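Local coordinates for protein Adenylate/guanylate cyclase/hydrolase, alpha/beta fold family (Ruegeria pomeroyi, PDB 3MR7) that probably makes cyclic AMP from ATP through its nucleotide cyclase catalytic domain, the part described here of a longer protein that also carries an alpha/beta-hydrolase family region, at residues 126-131 against 167-172; 96-101 against 130-135; 16-21 against 90-95. One frame throughout, in Å; residues are numbered along the deposited sequence.

Contact 1. Residues 126-131 against 167-172; sequences ISEPGA and VWQWVP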
ATOM      1  N   ILE A 126       1.097   1.675   4.760  1.00 49.91           N
ATOM      2  CA  ILE A 126       2.374   0.992   4.907  1.00 45.31           C
ATOM      3  C   ILE A 126       2.271  -0.212   5.834  1.00 38.54           C
ATOM      4  O   ILE A 126       3.178  -1.019   5.872  1.00 40.59           O
ATOM      5  CB  ILE A 126       3.433   1.907   5.479  1.00 43.63           C
ATOM      6  CG1 ILE A 126       3.102   2.130   6.964  1.00 42.51           C
ATOM      7  CG2 ILE A 126       3.580   3.194   4.592  1.00 28.18           C
ATOM      8  CD1 ILE A 126       3.877   3.174   7.627  1.00 45.92           C
ATOM      9  N   SER A 127       1.172  -0.338   6.572  1.00 40.65           N
ATOM     10  CA  SER A 127       0.992  -1.470   7.474  1.00 45.46           C
ATOM     11  C   SER A 127       1.086  -2.785   6.729  1.00 43.17           C
ATOM     12  O   SER A 127       0.656  -2.881   5.596  1.00 48.31           O
ATOM     13  CB  SER A 127      -0.379  -1.403   8.136  1.00 52.44           C
ATOM     14  OG  SER A 127      -0.635  -2.597   8.843  1.00 54.95           O
ATOM     15  N   GLU A 128       1.619  -3.826   7.344  1.00 38.90           N
ATOM     16  CA  GLU A 128       1.571  -5.053   6.600  1.00 48.58           C
ATOM     17  C   GLU A 128       0.219  -5.724   6.684  1.00 51.54           C
ATOM     18  O   GLU A 128      -0.559  -5.465   7.584  1.00 54.44           O
ATOM     19  CB  GLU A 128       2.778  -5.965   6.789  1.00 55.35           C
ATOM     20  CG  GLU A 128       2.943  -6.714   8.055  1.00 77.94           C
ATOM     21  CD  GLU A 128       4.348  -7.327   8.105  1.00 96.86           C
ATOM     22  OE1 GLU A 128       5.251  -6.786   7.419  1.00103.20           O
ATOM     23  OE2 GLU A 128       4.554  -8.341   8.809  1.00100.22           O
ATOM     24  N   PRO A 129      -0.093  -6.529   5.679  1.00 54.43           N
ATOM     25  CA  PRO A 129      -1.439  -7.080   5.595  1.00 52.75           C
ATOM     26  C   PRO A 129      -1.720  -7.920   6.811  1.00 52.65           C
ATOM     27  O   PRO A 129      -0.865  -8.702   7.223  1.00 48.73           O
ATOM     28  CB  PRO A 129      -1.377  -7.946   4.351  1.00 48.65           C
ATOM     29  CG  PRO A 129      -0.288  -7.307   3.508  1.00 47.73           C
ATOM     30  CD  PRO A 129       0.733  -6.895   4.515  1.00 46.54           C
ATOM     31  N   GLY A 130      -2.905  -7.724   7.379  1.00 51.59           N
ATOM     32  CA  GLY A 130      -3.326  -8.435   8.565  1.00 51.26           C
ATOM     33  C   GLY A 130      -2.823  -7.855   9.868  1.00 40.86           C
ATOM     34  O   GLY A 130      -3.156  -8.370  10.906  1.00 46.33           O
ATOM     35  N   ALA A 131      -2.041  -6.784   9.796  1.00 32.97           N
ATOM     36  CA  ALA A 131      -1.389  -6.208  10.940  1.00 38.61           C
ATOM     37  C   ALA A 131      -2.040  -4.891  11.280  1.00 39.88           C
ATOM     38  O   ALA A 131      -3.022  -4.531  10.685  1.00 42.33           O
ATOM     39  CB  ALA A 131       0.098  -6.001  10.637  1.00 40.21           C
ATOM     40  N   VAL A 167       6.761   4.781  13.777  1.00 50.27           N
ATOM     41  CA  VAL A 167       5.661   3.864  13.581  1.00 51.64           C
ATOM     42  C   VAL A 167       5.909   2.519  14.263  1.00 53.01           C
ATOM     43  O   VAL A 167       6.970   1.901  14.113  1.00 45.36           O
ATOM     44  CB  VAL A 167       5.421   3.684  12.058  1.00 41.19           C
ATOM     45  CG1 VAL A 167       4.451   2.567  11.766  1.00 34.18           C
ATOM     46  CG2 VAL A 167       4.942   5.011  11.453  1.00 37.55           C
ATOM     47  N   TRP A 168       4.917   2.079  15.025  1.00 47.94           N
ATOM     48  CA  TRP A 168       4.990   0.806  15.724  1.00 42.41           C
ATOM     49  C   TRP A 168       4.003  -0.130  15.073  1.00 47.95           C
ATOM     50  O   TRP A 168       2.912   0.284  14.652  1.00 50.39           O
ATOM     51  CB  TRP A 168       4.603   0.998  17.177  1.00 41.23           C
ATOM     52  CG  TRP A 168       5.549   1.875  17.898  1.00 46.35           C
ATOM     53  CD1 TRP A 168       5.612   3.236  17.847  1.00 48.60           C
ATOM     54  CD2 TRP A 168       6.580   1.456  18.782  1.00 48.90           C
ATOM     55  NE1 TRP A 168       6.621   3.692  18.643  1.00 49.48           N
ATOM     56  CE2 TRP A 168       7.236   2.620  19.231  1.00 52.69           C
ATOM     57  CE3 TRP A 168       7.007   0.203  19.255  1.00 46.27           C
ATOM     58  CZ2 TRP A 168       8.314   2.572  20.123  1.00 54.25           C
ATOM     59  CZ3 TRP A 168       8.065   0.156  20.137  1.00 45.35           C
ATOM     60  CH2 TRP A 168       8.718   1.331  20.561  1.00 40.48           C
ATOM     61  N   GLN A 169       4.376  -1.396  15.007  1.00 45.15           N
ATOM     62  CA  GLN A 169       3.557  -2.386  14.332  1.00 39.94           C
ATOM     63  C   GLN A 169       3.347  -3.657  15.121  1.00 43.93           C
ATOM     64  O   GLN A 169       4.235  -4.165  15.795  1.00 53.00           O
ATOM     65  CB  GLN A 169       4.165  -2.751  12.977  1.00 40.55           C
ATOM     66  CG  GLN A 169       3.307  -3.696  12.153  1.00 41.17           C
ATOM     67  CD  GLN A 169       3.933  -4.005  10.825  1.00 46.91           C
ATOM     68  OE1 GLN A 169       4.951  -4.693  10.763  1.00 57.90           O
ATOM     69  NE2 GLN A 169       3.344  -3.490   9.746  1.00 34.32           N
ATOM     70  N   TRP A 170       2.151  -4.191  14.993  1.00 48.12           N
ATOM     71  CA  TRP A 170       1.832  -5.468  15.558  1.00 48.18           C
ATOM     72  C   TRP A 170       1.389  -6.377  14.437  1.00 52.59           C
ATOM     73  O   TRP A 170       0.610  -5.983  13.567  1.00 50.75           O
ATOM     74  CB  TRP A 170       0.703  -5.295  16.549  1.00 49.46           C
ATOM     75  CG  TRP A 170       0.101  -6.574  16.971  1.00 60.19           C
ATOM     76  CD1 TRP A 170       0.465  -7.352  18.035  1.00 63.44           C
ATOM     77  CD2 TRP A 170      -0.992  -7.232  16.350  1.00 61.71           C
ATOM     78  NE1 TRP A 170      -0.335  -8.460  18.106  1.00 58.52           N
ATOM     79  CE2 TRP A 170      -1.242  -8.408  17.083  1.00 58.04           C
ATOM     80  CE3 TRP A 170      -1.799  -6.932  15.252  1.00 54.65           C
ATOM     81  CZ2 TRP A 170      -2.247  -9.280  16.750  1.00 47.68           C
ATOM     82  CZ3 TRP A 170      -2.775  -7.788  14.922  1.00 44.33           C
ATOM     83  CH2 TRP A 170      -3.001  -8.956  15.664  1.00 48.74           C
ATOM     84  N   VAL A 171       1.911  -7.589  14.435  1.00 51.16           N
ATOM     85  CA  VAL A 171       1.437  -8.597  13.514  1.00 45.89           C
ATOM     86  C   VAL A 171       0.924  -9.737  14.327  1.00 45.64           C
ATOM     87  O   VAL A 171       1.362  -9.959  15.441  1.00 50.01           O
ATOM     88  CB  VAL A 171       2.534  -9.133  12.578  1.00 48.71           C
ATOM     89  CG1 VAL A 171       3.297  -7.992  11.954  1.00 45.42           C
ATOM     90  CG2 VAL A 171       3.465 -10.064  13.328  1.00 55.57           C
ATOM     91  N   PRO A 172      -0.034 -10.462  13.775  1.00 56.36           N
ATOM     92  CA  PRO A 172      -0.568 -11.616  14.493  1.00 58.46           C
ATOM     93  C   PRO A 172       0.503 -12.661  14.701  1.00 66.86           C
ATOM     94  O   PRO A 172       1.528 -12.655  13.998  1.00 74.97           O
ATOM     95  CB  PRO A 172      -1.663 -12.136  13.573  1.00 43.69           C
ATOM     96  CG  PRO A 172      -1.516 -11.358  12.300  1.00 54.11           C
ATOM     97  CD  PRO A 172      -0.824 -10.106  12.592  1.00 47.39           C
TER

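Contact 2. Residues 96-101 against 130-135; sequences YRIGIN and GAICVS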
ATOM      1  N   TYR A  96      -7.089  -7.367   5.925  1.00 38.86           N
ATOM      2  CA  TYR A  96      -7.115  -5.920   6.006  1.00 40.27           C
ATOM      3  C   TYR A  96      -5.754  -5.328   6.444  1.00 45.47           C
ATOM      4  O   TYR A  96      -4.914  -6.040   6.991  1.00 47.39           O
ATOM      5  CB  TYR A  96      -8.245  -5.505   6.920  1.00 33.68           C
ATOM      6  CG  TYR A  96      -9.603  -5.874   6.367  1.00 41.72           C
ATOM      7  CD1 TYR A  96     -10.160  -5.169   5.310  1.00 53.12           C
ATOM      8  CD2 TYR A  96     -10.329  -6.921   6.904  1.00 41.69           C
ATOM      9  CE1 TYR A  96     -11.402  -5.503   4.809  1.00 52.19           C
ATOM     10  CE2 TYR A  96     -11.544  -7.264   6.422  1.00 43.70           C
ATOM     11  CZ  TYR A  96     -12.096  -6.561   5.378  1.00 51.47           C
ATOM     12  OH  TYR A  96     -13.342  -6.936   4.900  1.00 54.17           O
ATOM     13  N   ARG A  97      -5.520  -4.050   6.141  1.00 46.94           N
ATOM     14  CA  ARG A  97      -4.402  -3.282   6.726  1.00 47.95           C
ATOM     15  C   ARG A  97      -5.034  -2.240   7.635  1.00 54.25           C
ATOM     16  O   ARG A  97      -6.119  -1.749   7.337  1.00 56.90           O
ATOM     17  CB  ARG A  97      -3.570  -2.580   5.638  1.00 38.95           C
ATOM     18  CG  ARG A  97      -2.667  -3.497   4.822  1.00 40.89           C
ATOM     19  CD  ARG A  97      -1.736  -2.672   4.020  1.00 46.09           C
ATOM     20  NE  ARG A  97      -2.521  -1.714   3.276  1.00 56.67           N
ATOM     21  CZ  ARG A  97      -2.880  -1.890   2.016  1.00 56.58           C
ATOM     22  NH1 ARG A  97      -2.469  -2.970   1.375  1.00 52.58           N
ATOM     23  NH2 ARG A  97      -3.646  -0.996   1.400  1.00 46.15           N
ATOM     24  N   ILE A  98      -4.397  -1.900   8.750  1.00 46.23           N
ATOM     25  CA  ILE A  98      -4.994  -0.892   9.625  1.00 43.53           C
ATOM     26  C   ILE A  98      -3.973   0.037  10.194  1.00 45.42           C
ATOM     27  O   ILE A  98      -2.924  -0.394  10.628  1.00 52.04           O
ATOM     28  CB  ILE A  98      -5.783  -1.512  10.776  1.00 48.62           C
ATOM     29  CG1 ILE A  98      -6.953  -2.334  10.227  1.00 44.08           C
ATOM     30  CG2 ILE A  98      -6.284  -0.424  11.715  1.00 51.62           C
ATOM     31  CD1 ILE A  98      -7.590  -3.256  11.226  1.00 37.65           C
ATOM     32  N   GLY A  99      -4.284   1.325  10.144  1.00 46.71           N
ATOM     33  CA  GLY A  99      -3.489   2.366  10.774  1.00 47.16           C
ATOM     34  C   GLY A  99      -4.308   3.137  11.801  1.00 49.80           C
ATOM     35  O   GLY A  99      -5.514   3.307  11.689  1.00 51.81           O
ATOM     36  N   ILE A 100      -3.650   3.598  12.841  1.00 54.57           N
ATOM     37  CA  ILE A 100      -4.333   4.323  13.895  1.00 53.13           C
ATOM     38  C   ILE A 100      -3.425   5.450  14.311  1.00 42.35           C
ATOM     39  O   ILE A 100      -2.246   5.237  14.444  1.00 43.08           O
ATOM     40  CB  ILE A 100      -4.566   3.429  15.102  1.00 56.98           C
ATOM     41  CG1 ILE A 100      -5.441   2.254  14.698  1.00 48.13           C
ATOM     42  CG2 ILE A 100      -5.225   4.221  16.208  1.00 64.67           C
ATOM     43  CD1 ILE A 100      -5.718   1.324  15.802  1.00 47.81           C
ATOM     44  N   ASN A 101      -3.957   6.649  14.498  1.00 42.62           N
ATOM     45  CA  ASN A 101      -3.137   7.775  14.929  1.00 40.66           C
ATOM     46  C   ASN A 101      -3.928   8.658  15.885  1.00 50.05           C
ATOM     47  O   ASN A 101      -5.096   8.406  16.125  1.00 51.78           O
ATOM     48  CB  ASN A 101      -2.654   8.567  13.718  1.00 38.13           C
ATOM     49  CG  ASN A 101      -1.780   9.741  14.103  1.00 48.36           C
ATOM     50  OD1 ASN A 101      -0.991   9.657  15.041  1.00 51.09           O
ATOM     51  ND2 ASN A 101      -1.917  10.847  13.384  1.00 49.94           N
ATOM     52  N   GLY A 130      -2.905  -7.724   7.379  1.00 51.59           N
ATOM     53  CA  GLY A 130      -3.326  -8.435   8.565  1.00 51.26           C
ATOM     54  C   GLY A 130      -2.823  -7.855   9.868  1.00 40.86           C
ATOM     55  O   GLY A 130      -3.156  -8.370  10.906  1.00 46.33           O
ATOM     56  N   ALA A 131      -2.041  -6.784   9.796  1.00 32.97           N
ATOM     57  CA  ALA A 131      -1.389  -6.208  10.940  1.00 38.61           C
ATOM     58  C   ALA A 131      -2.040  -4.891  11.280  1.00 39.88           C
ATOM     59  O   ALA A 131      -3.022  -4.531  10.685  1.00 42.33           O
ATOM     60  CB  ALA A 131       0.098  -6.001  10.637  1.00 40.21           C
ATOM     61  N   ILE A 132      -1.474  -4.182  12.244  1.00 35.91           N
ATOM     62  CA  ILE A 132      -1.954  -2.888  12.657  1.00 36.70           C
ATOM     63  C   ILE A 132      -0.741  -1.989  12.883  1.00 49.73           C
ATOM     64  O   ILE A 132       0.149  -2.356  13.630  1.00 51.82           O
ATOM     65  CB  ILE A 132      -2.636  -2.963  14.008  1.00 38.83           C
ATOM     66  CG1 ILE A 132      -3.732  -4.009  14.025  1.00 43.52           C
ATOM     67  CG2 ILE A 132      -3.200  -1.620  14.365  1.00 36.55           C
ATOM     68  CD1 ILE A 132      -4.444  -4.075  15.354  1.00 46.98           C
ATOM     69  N   CYS A 133      -0.696  -0.818  12.248  1.00 52.91           N
ATOM     70  CA  CYS A 133       0.377   0.150  12.497  1.00 46.90           C
ATOM     71  C   CYS A 133      -0.168   1.344  13.253  1.00 44.39           C
ATOM     72  O   CYS A 133      -1.197   1.889  12.882  1.00 46.40           O
ATOM     73  CB  CYS A 133       1.012   0.615  11.193  1.00 38.39           C
ATOM     74  SG  CYS A 133       2.210  -0.526  10.539  1.00 50.59           S
ATOM     75  N   VAL A 134       0.503   1.736  14.322  1.00 37.56           N
ATOM     76  CA  VAL A 134       0.045   2.877  15.120  1.00 36.90           C
ATOM     77  C   VAL A 134       1.163   3.887  15.246  1.00 37.68           C
ATOM     78  O   VAL A 134       2.345   3.536  15.252  1.00 42.93           O
ATOM     79  CB  VAL A 134      -0.387   2.439  16.509  1.00 40.51           C
ATOM     80  CG1 VAL A 134      -1.104   1.097  16.395  1.00 37.90           C
ATOM     81  CG2 VAL A 134       0.834   2.320  17.445  1.00 35.71           C
ATOM     82  N   SER A 135       0.819   5.155  15.315  1.00 39.32           N
ATOM     83  CA  SER A 135       1.869   6.136  15.455  1.00 45.64           C
ATOM     84  C   SER A 135       2.437   5.972  16.861  1.00 50.50           C
ATOM     85  O   SER A 135       1.846   5.285  17.708  1.00 42.57           O
ATOM     86  CB  SER A 135       1.319   7.538  15.279  1.00 37.86           C
ATOM     87  OG  SER A 135       0.482   7.855  16.382  1.00 45.65           O
TER

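Contact 3. Residues 16-21 against 90-95; sequences AGYSRL and RKERIQ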
ATOM      1  N   ALA A  16      -6.138  -5.613   1.667  1.00 38.78           N
ATOM      2  CA  ALA A  16      -4.897  -5.914   0.971  1.00 42.24           C
ATOM      3  C   ALA A  16      -5.218  -6.792  -0.212  1.00 53.45           C
ATOM      4  O   ALA A  16      -6.280  -7.424  -0.247  1.00 68.28           O
ATOM      5  CB  ALA A  16      -3.962  -6.648   1.887  1.00 33.26           C
ATOM      6  N   GLY A  17      -4.312  -6.844  -1.174  1.00 38.74           N
ATOM      7  CA  GLY A  17      -4.266  -7.983  -2.073  1.00 41.56           C
ATOM      8  C   GLY A  17      -5.201  -7.905  -3.254  1.00 53.42           C
ATOM      9  O   GLY A  17      -5.860  -6.896  -3.483  1.00 57.13           O
ATOM     10  N   TYR A  18      -5.242  -8.992  -4.010  1.00 56.84           N
ATOM     11  CA  TYR A  18      -6.164  -9.136  -5.132  1.00 52.57           C
ATOM     12  C   TYR A  18      -6.040  -8.056  -6.187  1.00 51.18           C
ATOM     13  O   TYR A  18      -7.024  -7.466  -6.576  1.00 53.08           O
ATOM     14  CB  TYR A  18      -7.602  -9.296  -4.637  1.00 45.49           C
ATOM     15  CG  TYR A  18      -7.817 -10.682  -4.083  1.00 53.02           C
ATOM     16  CD1 TYR A  18      -8.010 -11.755  -4.941  1.00 55.38           C
ATOM     17  CD2 TYR A  18      -7.753 -10.941  -2.714  1.00 51.38           C
ATOM     18  CE1 TYR A  18      -8.168 -13.045  -4.465  1.00 59.45           C
ATOM     19  CE2 TYR A  18      -7.900 -12.248  -2.223  1.00 50.62           C
ATOM     20  CZ  TYR A  18      -8.113 -13.289  -3.116  1.00 61.22           C
ATOM     21  OH  TYR A  18      -8.284 -14.589  -2.696  1.00 71.16           O
ATOM     22  N   SER A  19      -4.825  -7.836  -6.672  1.00 41.42           N
ATOM     23  CA  SER A  19      -4.587  -6.866  -7.733  1.00 43.83           C
ATOM     24  C   SER A  19      -5.554  -6.940  -8.937  1.00 44.88           C
ATOM     25  O   SER A  19      -5.693  -7.989  -9.595  1.00 42.19           O
ATOM     26  CB  SER A  19      -3.118  -6.955  -8.210  1.00 44.98           C
ATOM     27  OG  SER A  19      -2.860  -6.113  -9.337  1.00 46.93           O
ATOM     28  N   ARG A  20      -6.187  -5.799  -9.226  1.00 49.60           N
ATOM     29  CA  ARG A  20      -6.972  -5.549 -10.454  1.00 55.15           C
ATOM     30  C   ARG A  20      -6.235  -5.935 -11.771  1.00 65.52           C
ATOM     31  O   ARG A  20      -6.816  -5.926 -12.854  1.00 67.82           O
ATOM     32  CB  ARG A  20      -7.329  -4.051 -10.519  1.00 61.29           C
ATOM     33  CG  ARG A  20      -8.722  -3.613 -10.025  1.00 63.42           C
ATOM     34  CD  ARG A  20      -9.032  -3.973  -8.600  1.00 61.12           C
ATOM     35  NE  ARG A  20      -8.852  -2.864  -7.677  1.00 74.04           N
ATOM     36  CZ  ARG A  20      -9.845  -2.172  -7.136  1.00 80.54           C
ATOM     37  NH1 ARG A  20     -11.105  -2.454  -7.434  1.00 77.28           N
ATOM     38  NH2 ARG A  20      -9.569  -1.193  -6.293  1.00 74.55           N
ATOM     39  N   LEU A  21      -4.946  -6.242 -11.678  1.00 61.83           N
ATOM     40  CA  LEU A  21      -4.166  -6.523 -12.855  1.00 49.79           C
ATOM     41  C   LEU A  21      -4.249  -7.984 -13.143  1.00 51.37           C
ATOM     42  O   LEU A  21      -3.803  -8.410 -14.190  1.00 51.99           O
ATOM     43  CB  LEU A  21      -2.711  -6.138 -12.638  1.00 66.47           C
ATOM     44  CG  LEU A  21      -2.301  -4.705 -12.983  1.00 72.10           C
ATOM     45  CD1 LEU A  21      -3.096  -3.708 -12.176  1.00 67.50           C
ATOM     46  CD2 LEU A  21      -0.822  -4.520 -12.725  1.00 72.44           C
ATOM     47  N   ARG A  90      -3.044 -19.430   1.907  1.00 77.75           N
ATOM     48  CA  ARG A  90      -2.431 -18.123   2.170  1.00 79.32           C
ATOM     49  C   ARG A  90      -2.631 -17.063   1.080  1.00 83.06           C
ATOM     50  O   ARG A  90      -3.157 -15.999   1.347  1.00 86.70           O
ATOM     51  CB  ARG A  90      -0.937 -18.270   2.470  1.00 76.13           C
ATOM     52  CG  ARG A  90      -0.584 -18.077   3.925  1.00 83.86           C
ATOM     53  CD  ARG A  90       0.926 -17.941   4.138  1.00 98.58           C
ATOM     54  NE  ARG A  90       1.500 -16.859   3.332  1.00109.76           N
ATOM     55  CZ  ARG A  90       2.317 -17.037   2.294  1.00113.34           C
ATOM     56  NH1 ARG A  90       2.686 -18.261   1.931  1.00113.50           N
ATOM     57  NH2 ARG A  90       2.777 -15.986   1.624  1.00113.24           N
ATOM     58  N   LYS A  91      -2.194 -17.340  -0.142  1.00 88.10           N
ATOM     59  CA  LYS A  91      -2.255 -16.344  -1.210  1.00 89.11           C
ATOM     60  C   LYS A  91      -3.682 -15.957  -1.614  1.00 88.95           C
ATOM     61  O   LYS A  91      -3.874 -15.073  -2.451  1.00 97.82           O
ATOM     62  CB  LYS A  91      -1.507 -16.842  -2.450  1.00 96.66           C
ATOM     63  CG  LYS A  91      -0.041 -17.186  -2.247  1.00 97.66           C
ATOM     64  CD  LYS A  91       0.552 -17.737  -3.542  1.00101.77           C
ATOM     65  CE  LYS A  91      -0.462 -18.622  -4.271  1.00108.49           C
ATOM     66  NZ  LYS A  91       0.134 -19.373  -5.415  1.00113.78           N
ATOM     67  N   GLU A  92      -4.680 -16.625  -1.043  1.00 79.47           N
ATOM     68  CA  GLU A  92      -6.067 -16.321  -1.376  1.00 75.37           C
ATOM     69  C   GLU A  92      -6.837 -15.657  -0.234  1.00 66.59           C
ATOM     70  O   GLU A  92      -7.961 -15.210  -0.416  1.00 64.01           O
ATOM     71  CB  GLU A  92      -6.798 -17.583  -1.799  1.00 78.99           C
ATOM     72  CG  GLU A  92      -6.303 -18.180  -3.087  1.00 87.82           C
ATOM     73  CD  GLU A  92      -7.156 -19.358  -3.540  1.00 95.06           C
ATOM     74  OE1 GLU A  92      -6.568 -20.350  -4.020  1.00 96.29           O
ATOM     75  OE2 GLU A  92      -8.407 -19.294  -3.409  1.00 93.35           O
ATOM     76  N   ARG A  93      -6.241 -15.606   0.944  1.00 56.39           N
ATOM     77  CA  ARG A  93      -6.933 -15.048   2.094  1.00 64.67           C
ATOM     78  C   ARG A  93      -7.231 -13.546   1.941  1.00 66.45           C
ATOM     79  O   ARG A  93      -6.504 -12.804   1.272  1.00 70.27           O
ATOM     80  CB  ARG A  93      -6.127 -15.304   3.362  1.00 59.07           C
ATOM     81  CG  ARG A  93      -6.096 -16.763   3.776  1.00 59.51           C
ATOM     82  CD  ARG A  93      -5.219 -16.946   4.989  1.00 60.96           C
ATOM     83  NE  ARG A  93      -4.932 -18.355   5.223  1.00 65.78           N
ATOM     84  CZ  ARG A  93      -3.878 -18.789   5.897  1.00 69.98           C
ATOM     85  NH1 ARG A  93      -3.002 -17.924   6.390  1.00 68.18           N
ATOM     86  NH2 ARG A  93      -3.693 -20.084   6.069  1.00 75.62           N
ATOM     87  N   ILE A  94      -8.321 -13.107   2.549  1.00 57.19           N
ATOM     88  CA  ILE A  94      -8.635 -11.691   2.586  1.00 57.16           C
ATOM     89  C   ILE A  94      -7.918 -11.151   3.801  1.00 52.91           C
ATOM     90  O   ILE A  94      -8.007 -11.725   4.870  1.00 62.91           O
ATOM     91  CB  ILE A  94     -10.157 -11.455   2.754  1.00 52.40           C
ATOM     92  CG1 ILE A  94     -10.907 -11.960   1.526  1.00 57.83           C
ATOM     93  CG2 ILE A  94     -10.466  -9.987   3.028  1.00 40.40           C
ATOM     94  CD1 ILE A  94     -12.320 -11.409   1.373  1.00 64.10           C
ATOM     95  N   GLN A  95      -7.178 -10.070   3.652  1.00 47.78           N
ATOM     96  CA  GLN A  95      -6.618  -9.439   4.834  1.00 48.57           C
ATOM     97  C   GLN A  95      -6.770  -7.951   4.783  1.00 45.97           C
ATOM     98  O   GLN A  95      -6.571  -7.334   3.733  1.00 42.64           O
ATOM     99  CB  GLN A  95      -5.143  -9.741   4.974  1.00 42.20           C
ATOM    100  CG  GLN A  95      -4.802 -11.173   5.168  1.00 43.79           C
ATOM    101  CD  GLN A  95      -3.287 -11.386   5.108  1.00 50.24           C
ATOM    102  OE1 GLN A  95      -2.653 -11.191   4.062  1.00 54.90           O
ATOM    103  NE2 GLN A  95      -2.702 -11.752   6.233  1.00 42.72           N
TER

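Contact 1. Residues 126-131 against 167-172
Ala131 and Val171 mark where residues 126-131 and 167-172 run closest, with CA of Ala131 4.5 Å from CA of Val171. The apolar contacts are spread along the pair. At one end CD1 of Ile126 meets CG1 of Val167 at 4.2 Å; further on CB of Ala131 lies 4.0 Å from CG1 of Val171, the methyl that stands anti to its own carbonyl carbon (chi1 -49°). At the far end the Pro172 ring reaches the backbone of Gly130, its CD 3.4 Å from Gly130 O. The Trp170 indole brings CZ3 to 4.1 Å from the same Gly130 O and also packs on Leu75 and Gln79 of helix 67-84. In the cyclase fold the segment 126-131 is the connection that leaves helix 115-126 and leads into strand 132-135, whose antiparallel neighbour is strand 161-170. Within this connection a type II turn spans Glu128 to Ala131, and Glu128 O accepts from Ala131 N and, on the opposite face of its carbonyl plane, from Ser127 OG at 3.1 Å. Gly130, with a positive phi of 83°, suits this turn. The Glu128 chain crosses that of Gln169 at about a right angle and puts CG 4.0 Å from Gln169 CD. Its OE2 lies 3.4 Å from Val171 CG1 and forms a long, weak ion pair with Lys159 of the second subunit, whose Arg122 donates to Ile126 O. An alanine in place of Glu128 would probably open a gap beside the Gln169 amide and Val171 and leave that lysine without this distant carboxylate.

Contact 2. Residues 96-101 against 130-135
Tyr96 O takes two donors, Gly130 N at 2.6 Å across the contact and the amide NE2 of Gln78 from helix 67-84. This opens the parallel pairing of strands 96-107 and 132-135, the two strands of a beta-alpha-beta crossover in the central sheet of the cyclase domain; the connection between them runs through the short strand 112-113 and then helix 115-126. The two short strand segments run parallel, 15° apart in direction. Further along, Cys133 N gives a straight bond to Ile98 O (2.8 Å, 168° at the hydrogen), Ile100 N reaches Cys133 O at 3.0 Å, and Ser135 N reaches Ile100 O. Around these, CA-H groups of Ile132, Gly99 and Val134 lean on the same carbonyl oxygens as weaker supports. Ile98, Ile100, Ile132 and Val134 put their side chains on one face of the sheet. There Ile132 CG2, anti to its backbone N, comes 4.1 Å from Ile100 CD1 and 4.2 Å from Ile98 CG2. Cys133 points to the opposite face, on the same side as the hydrogen of Gly99 that a side chain would replace. Arg97 turns away from 130-135 and salt-bridges Glu124 of helix 115-126, the helix whose Ala116 O is bound by Asn101 ND2. At the last pair the side chains take over: a chi1 of -179° sets Asn101 CG anti to its backbone N, on the side of Ser135. Ser135 is the N-cap of helix 136-142; its OG weakly accepts from Val138 N and donates to Asn101 OD1 at 2.7 Å.

Contact 3. Residues 16-21 against 90-95
Ala16 and Gln95 form the firm side of this contact, which lies near the protein surface. Ala16 N donates to Gln95 O at 2.7 Å with 166° at the hydrogen, and the Ala16 methyl rests by the same oxygen. Tyr18 adds a second link. Its hydroxyl donates to Glu92 O, which lies at the ring edge and in the ring plane, although the 2.4 Å between Tyr18 OH and Glu92 O is very short and that length is doubtful. Ring atom CE2 comes 3.8 Å from Arg93 O, likewise near that plane, so the ring meets the backbone of 92-93 edge-on. The ring also packs on Val29 of helix 27-47. Beyond these the contact is loose. Glu92 approaches the Tyr18 hydroxyl with CB, while beyond CG this exposed side chain makes no close contact across the pair, and Lys91 contributes little. Arg93 also turns away, its NE bonding Thr88 O. Across the dimer, Tyr18 packs on Arg20 of the second subunit, and Arg20 of this chain salt-bridges Glu26 of the second subunit. The arrangement joins the loops flanking the antiparallel strands 4-15 and 96-107 beside the subunit interface, consistent with the dimers formed by class III nucleotide cyclases.

In the fold
Along the chain contact 3 brings together 16-21 and 90-95, contact 2 opens directly after it at 96, and contact 1 follows at 126, sharing Gly130 and Ala131 with contact 2. Contacts 1 and 2 have centres about 6 Å apart and meet through backbone bonds between strands 132-135 and 161-170, so that one continuous sheet carries both. Contact 3 lies about 16 and 17 Å from the centres of contacts 1 and 2, yet Pro129 still touches Ala16 and Gln95. Contact 2 sits in the core of the cyclase domain, although its Tyr96 packs on Leu21 of the second subunit, while contacts 1 and 3 each bond to that subunit.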